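Local coordinates for protein CdnC (Chryseobacterium gregarium DSM 19109, PDB 7MGV) that installs omega-ester macrocycles in a precursor peptide as an ATP-grasp ligase, probably by using ATP to activate side-chain carboxylates for attack by hydroxyls, at residues L236-F248 and W323-I337. Numbering follows the deposited sequence.
Sequences LRITVVGRDVYAF and WLDNLTEENRISKSI
Ser-336 OG is gripped by two groups of the hairpin: it donates to Asp-244 OD2 at 2.7 Å, on the anti lone pair of that oxygen, and accepts from Tyr-246 OH at 2.4 Å, shorter than a hydrogen bond should be and of doubtful exact length. Ser-336 OG lies at the edge of the tyrosine ring, near its plane. With CG of Tyr-246 opposite its carbonyl carbon (chi1 -57°), the ring is carried out toward helix 332-337, and Ile-333 CG1 sits over the centre of one face, a CH-pi contact of 3.8 Å to the ring centroid. A leucine in place of Tyr-246 would probably leave Ser-336 OG without its donor and Ile-333 without the flat surface it rests on. Strands 236-241 and 244-248, joined by a type II' turn, form a hairpin in the antiparallel sheet of the ATP-grasp fold; helix 332-337 packs on one side of it, helix 280-293 on the other. Further along, Leu-324 CB lies over a face of Phe-248, offset toward the rim, while Thr-328 CG2 meets the ring edge 4.0 Å from Phe-248 CZ. Val-241 CG1 packs against Ile-337 CG1 at 3.7 Å. At the ADP end, Arg-237 NH1 comes within 3.4 Å of Trp-323 CH2 at the indole edge, its guanidinium salt-bridged through NE to Asp-301.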
loop_
_atom_site.group_PDB
_atom_site.type_symbol
_atom_site.label_atom_id
_atom_site.label_comp_id
_atom_site.label_asym_id
_atom_site.label_seq_id
_atom_site.Cartn_x
_atom_site.Cartn_y
_atom_site.Cartn_z
ATOM N N LEU A 236 -13.667 15.148 19.804
ATOM C CA LEU A 236 -12.690 14.344 20.527
ATOM C C LEU A 236 -11.552 13.923 19.611
ATOM O O LEU A 236 -11.789 13.450 18.494
ATOM C CB LEU A 236 -13.338 13.091 21.126
ATOM C CG LEU A 236 -14.469 13.252 22.141
ATOM C CD1 LEU A 236 -15.052 11.894 22.489
ATOM C CD2 LEU A 236 -13.970 13.949 23.387
ATOM N N ARG A 237 -10.324 14.076 20.105
ATOM C CA ARG A 237 -9.133 13.485 19.509
ATOM C C ARG A 237 -8.532 12.516 20.515
ATOM O O ARG A 237 -8.235 12.902 21.651
ATOM C CB ARG A 237 -8.098 14.549 19.133
ATOM C CG ARG A 237 -8.615 15.653 18.234
ATOM C CD ARG A 237 -8.383 15.336 16.769
ATOM N NE ARG A 237 -9.435 15.887 15.920
ATOM C CZ ARG A 237 -9.249 16.854 15.027
ATOM N NH1 ARG A 237 -8.044 17.383 14.859
ATOM N NH2 ARG A 237 -10.267 17.292 14.298
ATOM N N ILE A 238 -8.344 11.266 20.106
ATOM C CA ILE A 238 -7.828 10.228 20.990
ATOM C C ILE A 238 -6.535 9.698 20.391
ATOM O O ILE A 238 -6.544 9.080 19.319
ATOM C CB ILE A 238 -8.842 9.098 21.205
ATOM C CG1 ILE A 238 -10.164 9.665 21.726
ATOM C CG2 ILE A 238 -8.288 8.071 22.172
ATOM C CD1 ILE A 238 -11.331 8.713 21.602
ATOM N N THR A 239 -5.421 9.943 21.074
ATOM C CA THR A 239 -4.125 9.397 20.694
ATOM C C THR A 239 -3.877 8.131 21.504
ATOM O O THR A 239 -3.921 8.158 22.738
ATOM C CB THR A 239 -3.007 10.413 20.924
ATOM O OG1 THR A 239 -3.419 11.700 20.445
ATOM C CG2 THR A 239 -1.743 9.987 20.191
ATOM N N VAL A 240 -3.622 7.027 20.812
ATOM C CA VAL A 240 -3.377 5.737 21.440
ATOM C C VAL A 240 -1.954 5.320 21.113
ATOM O O VAL A 240 -1.592 5.206 19.934
ATOM C CB VAL A 240 -4.379 4.671 20.973
ATOM C CG1 VAL A 240 -4.327 3.461 21.892
ATOM C CG2 VAL A 240 -5.773 5.256 20.923
ATOM N N VAL A 241 -1.155 5.103 22.155
ATOM C CA VAL A 241 0.207 4.589 22.040
ATOM C C VAL A 241 0.230 3.275 22.810
ATOM O O VAL A 241 0.276 3.269 24.047
ATOM C CB VAL A 241 1.251 5.570 22.582
ATOM C CG1 VAL A 241 2.657 5.040 22.328
ATOM C CG2 VAL A 241 1.068 6.947 21.958
ATOM N N GLY A 242 0.200 2.159 22.087
ATOM C CA GLY A 242 0.072 0.866 22.726
ATOM C C GLY A 242 -1.265 0.736 23.425
ATOM O O GLY A 242 -2.312 0.698 22.772
ATOM N N ARG A 243 -1.243 0.673 24.755
ATOM C CA ARG A 243 -2.461 0.678 25.553
ATOM C C ARG A 243 -2.634 1.977 26.330
ATOM O O ARG A 243 -3.516 2.062 27.192
ATOM C CB ARG A 243 -2.480 -0.524 26.501
ATOM C CG ARG A 243 -2.265 -1.857 25.793
ATOM C CD ARG A 243 -2.678 -3.035 26.661
ATOM N NE ARG A 243 -4.108 -3.030 26.960
ATOM C CZ ARG A 243 -5.046 -3.500 26.145
ATOM N NH1 ARG A 243 -4.714 -4.014 24.969
ATOM N NH2 ARG A 243 -6.322 -3.455 26.506
ATOM N N ASP A 244 -1.820 2.989 26.041
ATOM C CA ASP A 244 -1.950 4.302 26.662
ATOM C C ASP A 244 -2.905 5.150 25.830
ATOM O O ASP A 244 -2.667 5.373 24.638
ATOM C CB ASP A 244 -0.589 4.985 26.785
ATOM C CG ASP A 244 0.363 4.227 27.691
ATOM O OD1 ASP A 244 -0.042 3.183 28.242
ATOM O OD2 ASP A 244 1.518 4.676 27.852
ATOM N N VAL A 245 -3.978 5.620 26.461
ATOM C CA VAL A 245 -5.039 6.362 25.792
ATOM C C VAL A 245 -5.020 7.793 26.313
ATOM O O VAL A 245 -5.129 8.021 27.525
ATOM C CB VAL A 245 -6.411 5.713 26.025
ATOM C CG1 VAL A 245 -7.505 6.531 25.364
ATOM C CG2 VAL A 245 -6.417 4.278 25.515
ATOM N N TYR A 246 -4.893 8.756 25.402
ATOM C CA TYR A 246 -4.923 10.176 25.734
ATOM C C TYR A 246 -6.073 10.807 24.962
ATOM O O TYR A 246 -6.027 10.889 23.730
ATOM C CB TYR A 246 -3.597 10.856 25.390
ATOM C CG TYR A 246 -2.389 10.247 26.066
ATOM C CD1 TYR A 246 -1.734 9.156 25.510
ATOM C CD2 TYR A 246 -1.900 10.769 27.257
ATOM C CE1 TYR A 246 -0.628 8.597 26.124
ATOM C CE2 TYR A 246 -0.794 10.217 27.878
ATOM C CZ TYR A 246 -0.163 9.132 27.307
ATOM O OH TYR A 246 0.937 8.580 27.922
ATOM N N ALA A 247 -7.101 11.249 25.677
ATOM C CA ALA A 247 -8.278 11.846 25.066
ATOM C C ALA A 247 -8.281 13.350 25.293
ATOM O O ALA A 247 -8.011 13.823 26.401
ATOM C CB ALA A 247 -9.561 11.233 25.632
ATOM N N PHE A 248 -8.606 14.097 24.242
ATOM C CA PHE A 248 -8.709 15.545 24.302
ATOM C C PHE A 248 -10.033 15.960 23.687
ATOM O O PHE A 248 -10.493 15.349 22.717
ATOM C CB PHE A 248 -7.548 16.223 23.569
ATOM C CG PHE A 248 -6.196 15.803 24.063
ATOM C CD1 PHE A 248 -5.557 16.521 25.058
ATOM C CD2 PHE A 248 -5.565 14.688 23.534
ATOM C CE1 PHE A 248 -4.311 16.137 25.518
ATOM C CE2 PHE A 248 -4.321 14.299 23.989
ATOM C CZ PHE A 248 -3.693 15.024 24.982
ATOM N N TRP A 323 1.097 18.766 18.990
ATOM C CA TRP A 323 0.253 19.877 19.421
ATOM C C TRP A 323 -0.545 19.523 20.669
ATOM O O TRP A 323 -0.741 20.369 21.551
ATOM C CB TRP A 323 -0.675 20.302 18.280
ATOM C CG TRP A 323 -1.504 19.184 17.688
ATOM C CD1 TRP A 323 -1.055 17.985 17.206
ATOM C CD2 TRP A 323 -2.924 19.181 17.501
ATOM N NE1 TRP A 323 -2.108 17.236 16.743
ATOM C CE2 TRP A 323 -3.267 17.948 16.911
ATOM C CE3 TRP A 323 -3.939 20.100 17.777
ATOM C CZ2 TRP A 323 -4.580 17.610 16.596
ATOM C CZ3 TRP A 323 -5.242 19.764 17.463
ATOM C CH2 TRP A 323 -5.552 18.529 16.878
ATOM N N LEU A 324 -1.012 18.278 20.765
ATOM C CA LEU A 324 -1.714 17.819 21.957
ATOM C C LEU A 324 -0.777 17.252 23.018
ATOM O O LEU A 324 -1.109 17.289 24.209
ATOM C CB LEU A 324 -2.754 16.762 21.588
ATOM C CG LEU A 324 -3.593 17.073 20.347
ATOM C CD1 LEU A 324 -4.305 15.822 19.847
ATOM C CD2 LEU A 324 -4.582 18.178 20.682
ATOM N N ASP A 325 0.387 16.725 22.620
ATOM C CA ASP A 325 1.372 16.291 23.605
ATOM C C ASP A 325 1.879 17.461 24.434
ATOM O O ASP A 325 2.230 17.286 25.606
ATOM C CB ASP A 325 2.530 15.586 22.907
ATOM C CG ASP A 325 3.546 15.035 23.885
ATOM O OD1 ASP A 325 3.135 14.333 24.832
ATOM O OD2 ASP A 325 4.752 15.301 23.700
ATOM N N ASN A 326 1.932 18.658 23.846
ATOM C CA ASN A 326 2.324 19.847 24.590
ATOM C C ASN A 326 1.269 20.284 25.598
ATOM O O ASN A 326 1.556 21.145 26.435
ATOM C CB ASN A 326 2.625 20.997 23.626
ATOM C CG ASN A 326 3.990 20.870 22.976
ATOM O OD1 ASN A 326 4.917 20.308 23.560
ATOM N ND2 ASN A 326 4.120 21.396 21.763
ATOM N N LEU A 327 0.066 19.721 25.536
ATOM C CA LEU A 327 -0.975 19.988 26.518
ATOM C C LEU A 327 -0.947 19.005 27.679
ATOM O O LEU A 327 -1.716 19.169 28.632
ATOM C CB LEU A 327 -2.354 19.966 25.850
ATOM C CG LEU A 327 -2.456 20.609 24.463
ATOM C CD1 LEU A 327 -3.893 20.586 23.966
ATOM C CD2 LEU A 327 -1.915 22.034 24.480
ATOM N N THR A 328 -0.092 17.989 27.618
ATOM C CA THR A 328 0.163 17.115 28.749
ATOM C C THR A 328 1.289 17.692 29.604
ATOM O O THR A 328 1.939 18.676 29.243
ATOM C CB THR A 328 0.525 15.707 28.278
ATOM O OG1 THR A 328 1.648 15.772 27.391
ATOM C CG2 THR A 328 -0.650 15.069 27.555
ATOM N N GLU A 329 1.521 17.062 30.754
ATOM C CA GLU A 329 2.580 17.484 31.663
ATOM C C GLU A 329 3.875 16.789 31.255
ATOM O O GLU A 329 3.999 15.566 31.382
ATOM C CB GLU A 329 2.217 17.169 33.112
ATOM C CG GLU A 329 3.254 17.653 34.115
ATOM C CD GLU A 329 3.601 16.609 35.157
ATOM O OE1 GLU A 329 3.609 16.947 36.360
ATOM O OE2 GLU A 329 3.863 15.449 34.776
ATOM N N GLU A 330 4.832 17.573 30.755
ATOM C CA GLU A 330 6.150 17.075 30.358
ATOM C C GLU A 330 6.048 15.978 29.297
ATOM O O GLU A 330 6.755 14.969 29.351
ATOM C CB GLU A 330 6.948 16.590 31.571
ATOM C CG GLU A 330 7.181 17.663 32.624
ATOM C CD GLU A 330 8.592 18.221 32.589
ATOM O OE1 GLU A 330 8.875 19.070 31.716
ATOM O OE2 GLU A 330 9.415 17.815 33.435
ATOM N N ASN A 331 5.152 16.181 28.327
ATOM C CA ASN A 331 5.089 15.387 27.098
ATOM C C ASN A 331 4.889 13.898 27.401
ATOM O O ASN A 331 5.752 13.054 27.152
ATOM C CB ASN A 331 6.344 15.620 26.249
ATOM C CG ASN A 331 6.711 17.085 26.147
ATOM O OD1 ASN A 331 7.551 17.580 26.899
ATOM N ND2 ASN A 331 6.076 17.790 25.219
ATOM N N ARG A 332 3.710 13.600 27.953
ATOM C CA ARG A 332 3.395 12.223 28.318
ATOM C C ARG A 332 3.250 11.319 27.097
ATOM O O ARG A 332 3.582 10.132 27.172
ATOM C CB ARG A 332 2.123 12.181 29.166
ATOM C CG ARG A 332 2.322 12.642 30.604
ATOM C CD ARG A 332 3.381 11.811 31.318
ATOM N NE ARG A 332 4.687 12.468 31.321
ATOM C CZ ARG A 332 5.809 11.902 31.755
ATOM N NH1 ARG A 332 5.790 10.663 32.227
ATOM N NH2 ARG A 332 6.950 12.576 31.718
ATOM N N ILE A 333 2.761 11.847 25.973
ATOM C CA ILE A 333 2.627 11.022 24.773
ATOM C C ILE A 333 4.000 10.680 24.205
ATOM O O ILE A 333 4.231 9.561 23.728
ATOM C CB ILE A 333 1.740 11.725 23.729
ATOM C CG1 ILE A 333 0.389 12.099 24.340
ATOM C CG2 ILE A 333 1.543 10.837 22.510
ATOM C CD1 ILE A 333 -0.528 12.835 23.386
ATOM N N SER A 334 4.933 11.636 24.244
ATOM C CA SER A 334 6.296 11.351 23.808
ATOM C C SER A 334 6.941 10.296 24.697
ATOM O O SER A 334 7.647 9.406 24.207
ATOM C CB SER A 334 7.125 12.634 23.803
ATOM O OG SER A 334 6.576 13.590 22.914
ATOM N N LYS A 335 6.703 10.375 26.008
ATOM C CA LYS A 335 7.206 9.352 26.918
ATOM C C LYS A 335 6.578 7.998 26.616
ATOM O O LYS A 335 7.249 6.963 26.678
ATOM C CB LYS A 335 6.930 9.758 28.365
ATOM C CG LYS A 335 7.347 8.723 29.396
ATOM C CD LYS A 335 8.606 9.154 30.130
ATOM C CE LYS A 335 9.167 8.025 30.977
ATOM N NZ LYS A 335 9.621 6.883 30.139
ATOM N N SER A 336 5.285 7.981 26.289
ATOM C CA SER A 336 4.636 6.730 25.915
ATOM C C SER A 336 5.299 6.121 24.687
ATOM O O SER A 336 5.627 4.926 24.673
ATOM C CB SER A 336 3.143 6.970 25.672
ATOM O OG SER A 336 2.434 6.997 26.894
ATOM N N ILE A 337 5.517 6.942 23.655
ATOM C CA ILE A 337 6.135 6.446 22.428
ATOM C C ILE A 337 7.549 5.948 22.696
ATOM O O ILE A 337 7.968 4.911 22.164
ATOM C CB ILE A 337 6.112 7.537 21.343
ATOM C CG1 ILE A 337 4.667 7.864 20.965
ATOM C CG2 ILE A 337 6.890 7.097 20.108
ATOM C CD1 ILE A 337 4.511 9.075 20.094
#